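Local structure of flap endonuclease 1 (Methanocaldococcus jannaschii, 1A76) at residues A[30-33]-A[34-37]; A[122-125]-A[126-130]; A[207-210]-A[211-215]; A[235-238]-A[239-243]; A[298-301]-A[302-306]. The protein cleaves 5'-flap DNA structures and trims 5' ends as a magnesium-dependent nuclease of the XPG/RAD2 family in DNA replication and repair. One frame throughout, in Å; residues are numbered along the deposited sequence.

How the contacts relate
Contact 1, on helix 28-38, lies in the N-domain. Contacts 2, 3 and 4 follow in the I-domain, and contact 5 comes last, on the last modelled helix, 298-315. The centres of contacts 1 and 2 are 12 Å apart, and Leu-127 packs against Leu-32, Tyr-33 and Leu-36, so the two domains meet there. Contacts 3 and 4 have centres 10 Å apart; helices 211-221 and 235-244 follow each other, and Tyr-239 OH probably bonds to Leu-207 O. Contact 5 is 52 Å from contact 4 between centres and away from the annotated sites. Helix 28-38 directly follows strand 23-27 of the mixed sheet, so contact 1 lies beside the metal site and contact 2 brings an I-domain loop onto the same helix.

Contact 1. Residues A[30-33]-A[34-37]; sequences NALY and QFLT
Asn-30 O accepts the backbone N-H of Gln-34 at 3.1 Å, one turn on in helix 28-38, which follows strand 23-27 of the PIN-type nuclease fold. The side chain of Asn-30 turns to the metal site: its OD1 takes a hydrogen bond from Gln-172 N, and Asp-27 and Asp-173, predicted magnesium ligands, lie close by. Ala-31 comes next. Its O accepts from Phe-35 N at 2.9 Å and also sits over one face of the Phe-35 ring, 3.3 Å above the plane and toward the rim. Ala-31 CB is 4.4 Å from Phe-35 CZ. The ring gets there because Phe-35 CG is anti to the carbonyl carbon (chi1 -66°), which lays it back along the preceding turn, against Ala-31 O. Leu-32 then brings its CD1 obliquely to the ring. Trp-77 of strand 74-79 and Val-61 of helix 56-70 also touch Phe-35. Without the ring, as with an alanine here, a gap would probably open toward Trp-77 and Val-61, and Leu-32 CD1 would lose this contact. The ring of Tyr-33 leads off to Leu-127. On the buried side, the nearest carbon pair between side chains is Leu-32 CD1 and Phe-35 CD2, at 3.9 Å.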
loop_
_atom_site.group_PDB
_atom_site.type_symbol
_atom_site.label_atom_id
_atom_site.label_comp_id
_atom_site.label_asym_id
_atom_site.label_seq_id
_atom_site.Cartn_x
_atom_site.Cartn_y
_atom_site.Cartn_z
ATOM N N ASN A 30 2.398 -1.037 0.987
ATOM C CA ASN A 30 2.615 0.075 1.891
ATOM C C ASN A 30 2.870 -0.466 3.286
ATOM O O ASN A 30 3.740 0.026 4.006
ATOM C CB ASN A 30 1.406 1.014 1.934
ATOM C CG ASN A 30 1.715 2.290 2.686
ATOM O OD1 ASN A 30 1.434 2.402 3.870
ATOM N ND2 ASN A 30 2.338 3.247 2.006
ATOM N N ALA A 31 2.093 -1.480 3.658
ATOM C CA ALA A 31 2.199 -2.112 4.963
ATOM C C ALA A 31 3.556 -2.786 5.152
ATOM O O ALA A 31 4.199 -2.636 6.187
ATOM C CB ALA A 31 1.065 -3.134 5.139
ATOM N N LEU A 32 3.977 -3.536 4.142
ATOM C CA LEU A 32 5.254 -4.236 4.182
ATOM C C LEU A 32 6.449 -3.315 4.357
ATOM O O LEU A 32 7.347 -3.611 5.136
ATOM C CB LEU A 32 5.432 -5.061 2.904
ATOM C CG LEU A 32 5.015 -6.535 3.051
ATOM C CD1 LEU A 32 4.081 -6.738 4.241
ATOM C CD2 LEU A 32 4.356 -6.986 1.786
ATOM N N TYR A 33 6.467 -2.221 3.596
ATOM C CA TYR A 33 7.546 -1.251 3.683
ATOM C C TYR A 33 7.523 -0.653 5.089
ATOM O O TYR A 33 8.569 -0.467 5.711
ATOM C CB TYR A 33 7.356 -0.161 2.627
ATOM C CG TYR A 33 7.737 -0.582 1.222
ATOM C CD1 TYR A 33 9.052 -0.920 0.900
ATOM C CD2 TYR A 33 6.786 -0.595 0.196
ATOM C CE1 TYR A 33 9.409 -1.258 -0.419
ATOM C CE2 TYR A 33 7.127 -0.929 -1.111
ATOM C CZ TYR A 33 8.437 -1.258 -1.416
ATOM O OH TYR A 33 8.755 -1.588 -2.722
ATOM N N GLN A 34 6.323 -0.388 5.598
ATOM C CA GLN A 34 6.149 0.168 6.939
ATOM C C GLN A 34 6.733 -0.746 8.017
ATOM O O GLN A 34 7.405 -0.272 8.927
ATOM C CB GLN A 34 4.664 0.419 7.221
ATOM C CG GLN A 34 4.396 1.213 8.485
ATOM C CD GLN A 34 5.153 2.530 8.515
ATOM O OE1 GLN A 34 5.032 3.352 7.600
ATOM N NE2 GLN A 34 5.944 2.732 9.563
ATOM N N PHE A 35 6.469 -2.047 7.911
ATOM C CA PHE A 35 6.979 -3.032 8.871
ATOM C C PHE A 35 8.495 -3.068 8.826
ATOM O O PHE A 35 9.150 -3.163 9.858
ATOM C CB PHE A 35 6.460 -4.451 8.553
ATOM C CG PHE A 35 4.966 -4.622 8.732
ATOM C CD1 PHE A 35 4.241 -3.785 9.580
ATOM C CD2 PHE A 35 4.284 -5.608 8.018
ATOM C CE1 PHE A 35 2.855 -3.933 9.706
ATOM C CE2 PHE A 35 2.903 -5.763 8.130
ATOM C CZ PHE A 35 2.185 -4.926 8.974
ATOM N N LEU A 36 9.039 -3.003 7.613
ATOM C CA LEU A 36 10.474 -3.049 7.404
ATOM C C LEU A 36 11.182 -1.871 8.051
ATOM O O LEU A 36 12.280 -2.035 8.585
ATOM C CB LEU A 36 10.802 -3.079 5.905
ATOM C CG LEU A 36 10.767 -4.450 5.222
ATOM C CD1 LEU A 36 10.724 -4.309 3.709
ATOM C CD2 LEU A 36 11.996 -5.233 5.651
ATOM N N THR A 37 10.574 -0.689 8.007
ATOM C CA THR A 37 11.231 0.461 8.603
ATOM C C THR A 37 10.952 0.662 10.091
ATOM O O THR A 37 11.782 1.250 10.775
ATOM C CB THR A 37 10.945 1.806 7.814
ATOM O OG1 THR A 37 10.255 2.734 8.655
ATOM C CG2 THR A 37 10.146 1.567 6.550
#

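Contact 2. Residues A[122-125]-A[126-130]; sequences KRVS and YLTPK
Val-124 CG2 meets Pro-129 CD at 3.5 Å, tighter than ordinary van der Waals contact. The two side chains reach toward each other. The other branch, CG1, lies 4.0 Å from Thr-128 CG2, crossing it at a slant. Next to this apolar patch, Ser-125 OG accepts the backbone N-H of Leu-127 at 3.2 Å, with an N-H...O angle of 145°. The same hydroxyl gives a weak bond to Val-124 O, 2.9 Å from OG. The first of these bonds, helped by the weak second, holds Ser-125 OG against the turn. Ser-125 OG reaches both partners because it stands between its own backbone N and carbonyl carbon (chi1 64°). Leu-127 is the centre of an inverse gamma turn just before the helix start. Thr-128 is the N-cap of that helix, and its OG1 accepts from Met-131 N in the first turn. Its CG2 is thus left to face Val-124. The loop lies between helices 111-115 and 129-142 and runs into the N-cap of the second. Leu-127 packs on Leu-32, Tyr-33 and Leu-36 of helix 28-38, while Tyr-126 touches the loop residues Pro-46, Arg-48 and Ile-54.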
loop_
_atom_site.group_PDB
_atom_site.type_symbol
_atom_site.label_atom_id
_atom_site.label_comp_id
_atom_site.label_asym_id
_atom_site.label_seq_id
_atom_site.Cartn_x
_atom_site.Cartn_y
_atom_site.Cartn_z
ATOM N N LYS A 122 18.873 -5.646 -5.882
ATOM C CA LYS A 122 18.874 -4.859 -4.655
ATOM C C LYS A 122 17.965 -3.636 -4.771
ATOM O O LYS A 122 17.397 -3.174 -3.781
ATOM C CB LYS A 122 20.303 -4.422 -4.335
ATOM C CG LYS A 122 20.423 -3.302 -3.313
ATOM C CD LYS A 122 21.643 -3.511 -2.440
ATOM C CE LYS A 122 21.543 -4.789 -1.603
ATOM N NZ LYS A 122 21.033 -4.544 -0.219
ATOM N N ARG A 123 17.836 -3.113 -5.988
ATOM C CA ARG A 123 16.997 -1.946 -6.227
ATOM C C ARG A 123 15.635 -2.229 -5.636
ATOM O O ARG A 123 14.964 -1.333 -5.121
ATOM C CB ARG A 123 16.871 -1.668 -7.734
ATOM C CG ARG A 123 15.997 -0.459 -8.102
ATOM C CD ARG A 123 16.065 0.664 -7.068
ATOM N NE ARG A 123 15.082 1.711 -7.347
ATOM C CZ ARG A 123 14.447 2.425 -6.420
ATOM N NH1 ARG A 123 14.683 2.214 -5.131
ATOM N NH2 ARG A 123 13.577 3.358 -6.784
ATOM N N VAL A 124 15.234 -3.491 -5.709
ATOM C CA VAL A 124 13.952 -3.903 -5.165
ATOM C C VAL A 124 14.021 -3.877 -3.636
ATOM O O VAL A 124 13.382 -4.704 -2.974
ATOM C CB VAL A 124 13.616 -5.320 -5.634
ATOM C CG1 VAL A 124 14.653 -6.356 -5.194
ATOM C CG2 VAL A 124 12.274 -5.824 -5.099
ATOM N N SER A 125 14.804 -2.932 -3.093
ATOM C CA SER A 125 14.995 -2.761 -1.641
ATOM C C SER A 125 15.013 -4.088 -0.874
ATOM O O SER A 125 15.101 -5.166 -1.471
ATOM C CB SER A 125 13.886 -1.881 -1.061
ATOM O OG SER A 125 12.628 -2.513 -1.204
ATOM N N TYR A 126 14.939 -4.001 0.452
ATOM C CA TYR A 126 14.914 -5.201 1.279
ATOM C C TYR A 126 13.612 -5.955 0.987
ATOM O O TYR A 126 13.506 -7.160 1.233
ATOM C CB TYR A 126 14.956 -4.827 2.757
ATOM C CG TYR A 126 16.340 -4.662 3.350
ATOM C CD1 TYR A 126 17.445 -5.313 2.803
ATOM C CD2 TYR A 126 16.536 -3.876 4.485
ATOM C CE1 TYR A 126 18.711 -5.188 3.374
ATOM C CE2 TYR A 126 17.801 -3.744 5.063
ATOM C CZ TYR A 126 18.879 -4.403 4.502
ATOM O OH TYR A 126 20.133 -4.279 5.070
ATOM N N LEU A 127 12.609 -5.231 0.495
ATOM C CA LEU A 127 11.320 -5.839 0.157
ATOM C C LEU A 127 11.468 -6.479 -1.213
ATOM O O LEU A 127 11.209 -5.844 -2.233
ATOM C CB LEU A 127 10.209 -4.783 0.106
ATOM C CG LEU A 127 8.844 -5.101 0.733
ATOM C CD1 LEU A 127 7.765 -4.308 0.016
ATOM C CD2 LEU A 127 8.541 -6.591 0.668
ATOM N N THR A 128 11.892 -7.737 -1.222
ATOM C CA THR A 128 12.102 -8.475 -2.460
ATOM C C THR A 128 10.865 -9.247 -2.891
ATOM O O THR A 128 9.984 -9.518 -2.090
ATOM C CB THR A 128 13.226 -9.510 -2.313
ATOM O OG1 THR A 128 12.890 -10.424 -1.260
ATOM C CG2 THR A 128 14.541 -8.842 -1.999
ATOM N N PRO A 129 10.786 -9.605 -4.179
ATOM C CA PRO A 129 9.627 -10.367 -4.668
ATOM C C PRO A 129 9.432 -11.654 -3.866
ATOM O O PRO A 129 8.304 -12.038 -3.565
ATOM C CB PRO A 129 9.973 -10.641 -6.128
ATOM C CG PRO A 129 10.874 -9.485 -6.503
ATOM C CD PRO A 129 11.719 -9.267 -5.270
ATOM N N LYS A 130 10.537 -12.313 -3.519
ATOM C CA LYS A 130 10.482 -13.548 -2.743
ATOM C C LYS A 130 9.898 -13.301 -1.351
ATOM O O LYS A 130 9.134 -14.118 -0.838
ATOM C CB LYS A 130 11.876 -14.152 -2.591
ATOM C CG LYS A 130 11.975 -15.223 -1.502
ATOM C CD LYS A 130 11.004 -16.374 -1.786
ATOM C CE LYS A 130 11.228 -17.559 -0.852
ATOM N NZ LYS A 130 10.830 -18.846 -1.488
#

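Contact 3. Residues A[207-210]-A[211-215]; sequences LRIS and LDDLI
Two first torsions bring Ser-210 and Asp-213 together. Ser-210 OG stands between its backbone N and carbonyl carbon (chi1 71°), which aims it at the start of the helix. Asp-213 CG is anti to its carbonyl carbon (chi1 -74°), which turns the carboxylate back toward Ser-210. Asp-213 N then donates to Ser-210 OG at 3.0 Å. In return, Ser-210 N donates to Asp-213 OD2 at 3.1 Å. This second bond is almost straight at the hydrogen, 175°, although OD2 is met from above the carboxylate plane. Ser-210 O also accepts from Leu-214 N at 3.0 Å, the first i to i+4 bond of the helix. Ile-209 packs over the same turn: its CB is 3.6 Å from Asp-213 CB, and its CD1 is 4.1 Å from Leu-214 CD1. Neighbours cover this side, with Tyr-239 on Ile-209 and Val-242 on Asp-213, both from helix 235-244. Asp-212 makes a salt bridge with Lys-266. Two residues before Ser-210, Arg-208, with positive phi, is the C-prime residue of a Schellman motif that closes helix 200-207. One helix thus ends and helix 211-221 soon begins at Ser-210 as N-cap, with Ser-210 and Asp-213 forming a capping box.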
loop_
_atom_site.group_PDB
_atom_site.type_symbol
_atom_site.label_atom_id
_atom_site.label_comp_id
_atom_site.label_asym_id
_atom_site.label_seq_id
_atom_site.Cartn_x
_atom_site.Cartn_y
_atom_site.Cartn_z
ATOM N N LEU A 207 -12.725 21.860 1.679
ATOM C CA LEU A 207 -11.838 22.635 0.809
ATOM C C LEU A 207 -12.578 23.237 -0.388
ATOM O O LEU A 207 -12.038 24.072 -1.113
ATOM C CB LEU A 207 -10.680 21.761 0.309
ATOM C CG LEU A 207 -9.554 21.444 1.307
ATOM C CD1 LEU A 207 -8.533 20.524 0.655
ATOM C CD2 LEU A 207 -8.870 22.719 1.750
ATOM N N ARG A 208 -13.814 22.804 -0.596
ATOM C CA ARG A 208 -14.630 23.311 -1.692
ATOM C C ARG A 208 -14.065 22.909 -3.050
ATOM O O ARG A 208 -13.977 23.729 -3.954
ATOM C CB ARG A 208 -14.738 24.835 -1.613
ATOM C CG ARG A 208 -15.817 25.338 -0.680
ATOM C CD ARG A 208 -17.121 25.591 -1.438
ATOM N NE ARG A 208 -18.201 24.780 -0.896
ATOM C CZ ARG A 208 -19.488 25.110 -0.913
ATOM N NH1 ARG A 208 -19.888 26.256 -1.454
ATOM N NH2 ARG A 208 -20.376 24.297 -0.356
ATOM N N ILE A 209 -13.679 21.644 -3.188
ATOM C CA ILE A 209 -13.124 21.158 -4.448
ATOM C C ILE A 209 -13.650 19.765 -4.818
ATOM O O ILE A 209 -14.204 19.051 -3.984
ATOM C CB ILE A 209 -11.564 21.120 -4.403
ATOM C CG1 ILE A 209 -11.072 20.113 -3.371
ATOM C CG2 ILE A 209 -11.027 22.485 -4.037
ATOM C CD1 ILE A 209 -9.549 19.978 -3.363
ATOM N N SER A 210 -13.488 19.404 -6.086
ATOM C CA SER A 210 -13.911 18.097 -6.589
ATOM C C SER A 210 -12.730 17.131 -6.496
ATOM O O SER A 210 -11.595 17.540 -6.226
ATOM C CB SER A 210 -14.349 18.206 -8.060
ATOM O OG SER A 210 -13.229 18.421 -8.906
ATOM N N LEU A 211 -12.998 15.851 -6.722
ATOM C CA LEU A 211 -11.935 14.844 -6.691
ATOM C C LEU A 211 -10.965 15.189 -7.828
ATOM O O LEU A 211 -9.746 15.097 -7.667
ATOM C CB LEU A 211 -12.516 13.452 -6.910
ATOM C CG LEU A 211 -11.744 12.161 -6.549
ATOM C CD1 LEU A 211 -11.720 11.278 -7.757
ATOM C CD2 LEU A 211 -10.325 12.442 -6.042
ATOM N N ASP A 212 -11.515 15.592 -8.974
ATOM C CA ASP A 212 -10.676 15.965 -10.116
ATOM C C ASP A 212 -9.732 17.117 -9.727
ATOM O O ASP A 212 -8.563 17.108 -10.119
ATOM C CB ASP A 212 -11.543 16.360 -11.324
ATOM C CG ASP A 212 -12.099 15.146 -12.083
ATOM O OD1 ASP A 212 -11.485 14.051 -12.065
ATOM O OD2 ASP A 212 -13.169 15.297 -12.711
ATOM N N ASP A 213 -10.236 18.085 -8.956
ATOM C CA ASP A 213 -9.436 19.231 -8.469
ATOM C C ASP A 213 -8.312 18.743 -7.520
ATOM O O ASP A 213 -7.178 19.229 -7.569
ATOM C CB ASP A 213 -10.300 20.199 -7.656
ATOM C CG ASP A 213 -11.237 21.040 -8.511
ATOM O OD1 ASP A 213 -11.005 21.206 -9.728
ATOM O OD2 ASP A 213 -12.216 21.539 -7.935
ATOM N N LEU A 214 -8.657 17.823 -6.623
ATOM C CA LEU A 214 -7.681 17.264 -5.673
ATOM C C LEU A 214 -6.532 16.578 -6.419
ATOM O O LEU A 214 -5.357 16.709 -6.048
ATOM C CB LEU A 214 -8.374 16.262 -4.724
ATOM C CG LEU A 214 -7.544 15.679 -3.564
ATOM C CD1 LEU A 214 -7.000 16.812 -2.691
ATOM C CD2 LEU A 214 -8.415 14.737 -2.725
ATOM N N ILE A 215 -6.883 15.855 -7.481
ATOM C CA ILE A 215 -5.906 15.161 -8.316
ATOM C C ILE A 215 -4.972 16.200 -8.976
ATOM O O ILE A 215 -3.772 15.976 -9.118
ATOM C CB ILE A 215 -6.637 14.322 -9.412
ATOM C CG1 ILE A 215 -7.310 13.109 -8.771
ATOM C CG2 ILE A 215 -5.652 13.826 -10.484
ATOM C CD1 ILE A 215 -8.345 12.432 -9.660
#

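Contact 4. Residues A[235-238]-A[239-243]; sequences FKRA and YELVR
Arg-237 meets Glu-240 at the edge of its guanidinium and Leu-241 at one face, on one side of helix 235-244, which packs on helix 211-221 in the I-domain. From CB its chain runs to CG, anti to the backbone N (chi1 169°), and then bends at chi2 toward the following turn. CD comes within 3.4 Å of Glu-240 OE1. NE lies 4.0 Å from Leu-241 CD1. CZ and both terminal nitrogens have Leu-241 CD2 over one face of the guanidinium, 3.3 Å above its plane and offset toward the rim. NH1 ends the chain in a salt bridge to Glu-240. Its carboxylate is turned steeply against the guanidinium, with 77° between their planes, yet OE1 lies near the guanidinium plane. Replacing Leu-241 by alanine is likely to uncover that guanidinium face and leave Arg-237 freer to turn away from Glu-240. Leu-241 also touches Phe-220 of helix 211-221, as does Ala-238. On the other side of the helix, Phe-235 CE1 packs obliquely on Tyr-239 CB at 4.1 Å, and the Phe-235 ring stacks with Phe-8. The tyrosine hydroxyl probably bonds to Leu-207 O. In the salt bridge, Arg-237 NH1 meets Glu-240 OE1 on its anti side, tilted out of the carboxylate plane, at 2.9 Å.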
loop_
_atom_site.group_PDB
_atom_site.type_symbol
_atom_site.label_atom_id
_atom_site.label_comp_id
_atom_site.label_asym_id
_atom_site.label_seq_id
_atom_site.Cartn_x
_atom_site.Cartn_y
_atom_site.Cartn_z
ATOM N N PHE A 235 1.070 22.843 -1.921
ATOM C CA PHE A 235 -0.375 22.679 -1.814
ATOM C C PHE A 235 -1.159 23.998 -1.882
ATOM O O PHE A 235 -2.139 24.106 -2.624
ATOM C CB PHE A 235 -0.726 21.917 -0.523
ATOM C CG PHE A 235 -2.180 21.513 -0.428
ATOM C CD1 PHE A 235 -3.155 22.444 -0.080
ATOM C CD2 PHE A 235 -2.573 20.202 -0.680
ATOM C CE1 PHE A 235 -4.507 22.076 0.015
ATOM C CE2 PHE A 235 -3.917 19.829 -0.585
ATOM C CZ PHE A 235 -4.883 20.767 -0.238
ATOM N N LYS A 236 -0.714 24.994 -1.117
ATOM C CA LYS A 236 -1.360 26.298 -1.060
ATOM C C LYS A 236 -1.458 26.970 -2.421
ATOM O O LYS A 236 -2.526 27.451 -2.807
ATOM C CB LYS A 236 -0.593 27.222 -0.097
ATOM C CG LYS A 236 -1.059 27.184 1.349
ATOM C CD LYS A 236 -0.862 28.545 2.028
ATOM C CE LYS A 236 -2.193 29.172 2.435
ATOM N NZ LYS A 236 -2.453 30.483 1.763
ATOM N N ARG A 237 -0.337 27.021 -3.141
ATOM C CA ARG A 237 -0.309 27.656 -4.455
ATOM C C ARG A 237 -1.123 26.877 -5.481
ATOM O O ARG A 237 -1.803 27.461 -6.326
ATOM C CB ARG A 237 1.141 27.801 -4.941
ATOM C CG ARG A 237 1.277 28.200 -6.407
ATOM C CD ARG A 237 0.841 29.655 -6.687
ATOM N NE ARG A 237 1.166 30.025 -8.066
ATOM C CZ ARG A 237 0.450 30.852 -8.820
ATOM N NH1 ARG A 237 -0.655 31.420 -8.343
ATOM N NH2 ARG A 237 0.828 31.092 -10.069
ATOM N N ALA A 238 -1.061 25.555 -5.395
ATOM C CA ALA A 238 -1.784 24.689 -6.312
ATOM C C ALA A 238 -3.292 24.812 -6.087
ATOM O O ALA A 238 -4.073 24.880 -7.040
ATOM C CB ALA A 238 -1.323 23.254 -6.122
ATOM N N TYR A 239 -3.686 24.857 -4.819
ATOM C CA TYR A 239 -5.095 24.990 -4.439
ATOM C C TYR A 239 -5.592 26.361 -4.914
ATOM O O TYR A 239 -6.741 26.517 -5.319
ATOM C CB TYR A 239 -5.220 24.876 -2.914
ATOM C CG TYR A 239 -6.606 25.130 -2.345
ATOM C CD1 TYR A 239 -7.627 24.188 -2.482
ATOM C CD2 TYR A 239 -6.882 26.300 -1.637
ATOM C CE1 TYR A 239 -8.893 24.406 -1.919
ATOM C CE2 TYR A 239 -8.142 26.528 -1.072
ATOM C CZ TYR A 239 -9.144 25.576 -1.212
ATOM O OH TYR A 239 -10.372 25.792 -0.607
ATOM N N GLU A 240 -4.696 27.347 -4.882
ATOM C CA GLU A 240 -5.018 28.703 -5.313
ATOM C C GLU A 240 -5.328 28.726 -6.811
ATOM O O GLU A 240 -6.279 29.378 -7.246
ATOM C CB GLU A 240 -3.834 29.621 -4.987
ATOM C CG GLU A 240 -3.906 31.032 -5.539
ATOM C CD GLU A 240 -2.750 31.874 -5.041
ATOM O OE1 GLU A 240 -1.664 31.771 -5.637
ATOM O OE2 GLU A 240 -2.918 32.621 -4.053
ATOM N N LEU A 241 -4.524 28.004 -7.593
ATOM C CA LEU A 241 -4.704 27.937 -9.044
ATOM C C LEU A 241 -5.961 27.142 -9.378
ATOM O O LEU A 241 -6.673 27.447 -10.328
ATOM C CB LEU A 241 -3.476 27.289 -9.710
ATOM C CG LEU A 241 -2.185 28.121 -9.674
ATOM C CD1 LEU A 241 -0.978 27.267 -10.090
ATOM C CD2 LEU A 241 -2.348 29.346 -10.586
ATOM N N VAL A 242 -6.233 26.114 -8.588
ATOM C CA VAL A 242 -7.420 25.301 -8.795
ATOM C C VAL A 242 -8.687 26.126 -8.548
ATOM O O VAL A 242 -9.596 26.132 -9.379
ATOM C CB VAL A 242 -7.415 24.065 -7.859
ATOM C CG1 VAL A 242 -8.849 23.611 -7.564
ATOM C CG2 VAL A 242 -6.615 22.937 -8.514
ATOM N N ARG A 243 -8.748 26.831 -7.423
ATOM C CA ARG A 243 -9.926 27.632 -7.112
ATOM C C ARG A 243 -10.123 28.762 -8.124
ATOM O O ARG A 243 -11.243 29.242 -8.325
ATOM C CB ARG A 243 -9.820 28.204 -5.694
ATOM C CG ARG A 243 -9.908 27.145 -4.601
ATOM C CD ARG A 243 -11.138 26.255 -4.788
ATOM N NE ARG A 243 -12.072 26.375 -3.672
ATOM C CZ ARG A 243 -12.863 27.422 -3.464
ATOM N NH1 ARG A 243 -12.840 28.450 -4.297
ATOM N NH2 ARG A 243 -13.671 27.449 -2.415
#

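Contact 5. Residues A[298-301]-A[302-306]; sequences YDRV and KKHVD
Tyr-298 O and Val-301 O accept from Lys-302 N and Val-305 N, respectively, in nearly straight i to i+4 bonds, each 2.8 Å long, with the donor almost on the line of the carbonyl. Asp-299 O takes Lys-303 N at 3.0 Å in the same pattern. The side chains of Tyr-298 and Lys-302 run side by side and point the same way. Lys-302 CB lies over one face of the tyrosine ring, 4.2 Å from its centroid, a CH-pi contact. Farther out, Lys-302 CD passes 3.6 Å from Tyr-298 OH. Both CG atoms are anti to their backbone N (chi1 176° in Tyr-298, 174° in Lys-302), which sends the two chains out together. Beyond CG, Lys-302 bends, and its NZ makes a 2.8 Å salt bridge to Asp-306 OD1, which receives it with its syn lone pair. Lys-283 is a second salt-bridge partner of that oxygen, so the carboxylate joins two lysines. This is the beginning of the long last modelled helix, 298-315, which lies against helices 56-70 and 283-292. On its buried side, Val-301 CG1 meets Val-305 CG1 at 3.8 Å. Val-291 touches Val-301, and Ile-286 touches Val-305, both from helix 283-292. Phe-62 of helix 56-70 reaches Val-305 too. Arg-300 and His-304 lie alongside each other on a further side, where Tyr-63 touches both.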
loop_
_atom_site.group_PDB
_atom_site.type_symbol
_atom_site.label_atom_id
_atom_site.label_comp_id
_atom_site.label_asym_id
_atom_site.label_seq_id
_atom_site.Cartn_x
_atom_site.Cartn_y
_atom_site.Cartn_z
ATOM N N TYR A 298 8.691 -19.683 19.840
ATOM C CA TYR A 298 7.652 -20.698 19.808
ATOM C C TYR A 298 6.448 -20.371 20.661
ATOM O O TYR A 298 5.317 -20.372 20.176
ATOM C CB TYR A 298 8.196 -22.062 20.236
ATOM C CG TYR A 298 7.099 -23.098 20.307
ATOM C CD1 TYR A 298 6.653 -23.744 19.157
ATOM C CD2 TYR A 298 6.444 -23.360 21.509
ATOM C CE1 TYR A 298 5.572 -24.621 19.195
ATOM C CE2 TYR A 298 5.367 -24.229 21.564
ATOM C CZ TYR A 298 4.932 -24.853 20.407
ATOM O OH TYR A 298 3.856 -25.694 20.462
ATOM N N ASP A 299 6.692 -20.109 21.940
ATOM C CA ASP A 299 5.625 -19.795 22.879
ATOM C C ASP A 299 4.690 -18.710 22.343
ATOM O O ASP A 299 3.470 -18.888 22.311
ATOM C CB ASP A 299 6.224 -19.339 24.217
ATOM C CG ASP A 299 6.691 -20.503 25.090
ATOM O OD1 ASP A 299 6.458 -21.676 24.721
ATOM O OD2 ASP A 299 7.298 -20.232 26.152
ATOM N N ARG A 300 5.268 -17.583 21.933
ATOM C CA ARG A 300 4.481 -16.469 21.417
ATOM C C ARG A 300 3.677 -16.860 20.191
ATOM O O ARG A 300 2.498 -16.539 20.088
ATOM C CB ARG A 300 5.390 -15.284 21.074
ATOM C CG ARG A 300 4.639 -13.989 20.834
ATOM C CD ARG A 300 5.594 -12.831 20.592
ATOM N NE ARG A 300 6.124 -12.284 21.837
ATOM C CZ ARG A 300 7.364 -12.479 22.278
ATOM N NH1 ARG A 300 8.215 -13.213 21.574
ATOM N NH2 ARG A 300 7.754 -11.939 23.422
ATOM N N VAL A 301 4.308 -17.555 19.255
ATOM C CA VAL A 301 3.593 -17.959 18.054
ATOM C C VAL A 301 2.466 -18.932 18.411
ATOM O O VAL A 301 1.328 -18.747 17.979
ATOM C CB VAL A 301 4.559 -18.582 17.003
ATOM C CG1 VAL A 301 3.779 -18.974 15.730
ATOM C CG2 VAL A 301 5.657 -17.557 16.642
ATOM N N LYS A 302 2.771 -19.942 19.222
ATOM C CA LYS A 302 1.757 -20.915 19.616
ATOM C C LYS A 302 0.531 -20.213 20.189
ATOM O O LYS A 302 -0.608 -20.462 19.782
ATOM C CB LYS A 302 2.329 -21.879 20.660
ATOM C CG LYS A 302 1.302 -22.846 21.252
ATOM C CD LYS A 302 0.800 -23.808 20.186
ATOM C CE LYS A 302 -0.336 -24.697 20.697
ATOM N NZ LYS A 302 -1.329 -24.993 19.608
ATOM N N LYS A 303 0.773 -19.319 21.137
ATOM C CA LYS A 303 -0.300 -18.584 21.775
ATOM C C LYS A 303 -1.126 -17.802 20.758
ATOM O O LYS A 303 -2.355 -17.762 20.836
ATOM C CB LYS A 303 0.279 -17.628 22.819
ATOM C CG LYS A 303 -0.766 -16.873 23.609
ATOM C CD LYS A 303 -0.122 -15.798 24.460
ATOM C CE LYS A 303 -0.477 -15.980 25.920
ATOM N NZ LYS A 303 -1.950 -15.843 26.130
ATOM N N HIS A 304 -0.455 -17.186 19.796
ATOM C CA HIS A 304 -1.175 -16.405 18.812
ATOM C C HIS A 304 -1.924 -17.197 17.760
ATOM O O HIS A 304 -3.012 -16.789 17.363
ATOM C CB HIS A 304 -0.236 -15.393 18.164
ATOM C CG HIS A 304 0.100 -14.256 19.072
ATOM N ND1 HIS A 304 -0.626 -13.084 19.098
ATOM C CD2 HIS A 304 1.038 -14.139 20.039
ATOM C CE1 HIS A 304 -0.147 -12.296 20.043
ATOM N NE2 HIS A 304 0.862 -12.912 20.627
ATOM N N VAL A 305 -1.369 -18.324 17.311
ATOM C CA VAL A 305 -2.073 -19.126 16.303
ATOM C C VAL A 305 -3.318 -19.733 16.947
ATOM O O VAL A 305 -4.324 -19.966 16.275
ATOM C CB VAL A 305 -1.173 -20.260 15.697
ATOM C CG1 VAL A 305 0.073 -19.649 15.055
ATOM C CG2 VAL A 305 -0.773 -21.269 16.769
ATOM N N ASP A 306 -3.252 -19.989 18.251
ATOM C CA ASP A 306 -4.403 -20.542 18.971
ATOM C C ASP A 306 -5.476 -19.453 19.072
ATOM O O ASP A 306 -6.669 -19.710 18.916
ATOM C CB ASP A 306 -3.983 -21.013 20.370
ATOM C CG ASP A 306 -3.249 -22.355 20.339
ATOM O OD1 ASP A 306 -3.317 -23.054 19.306
ATOM O OD2 ASP A 306 -2.601 -22.711 21.347
#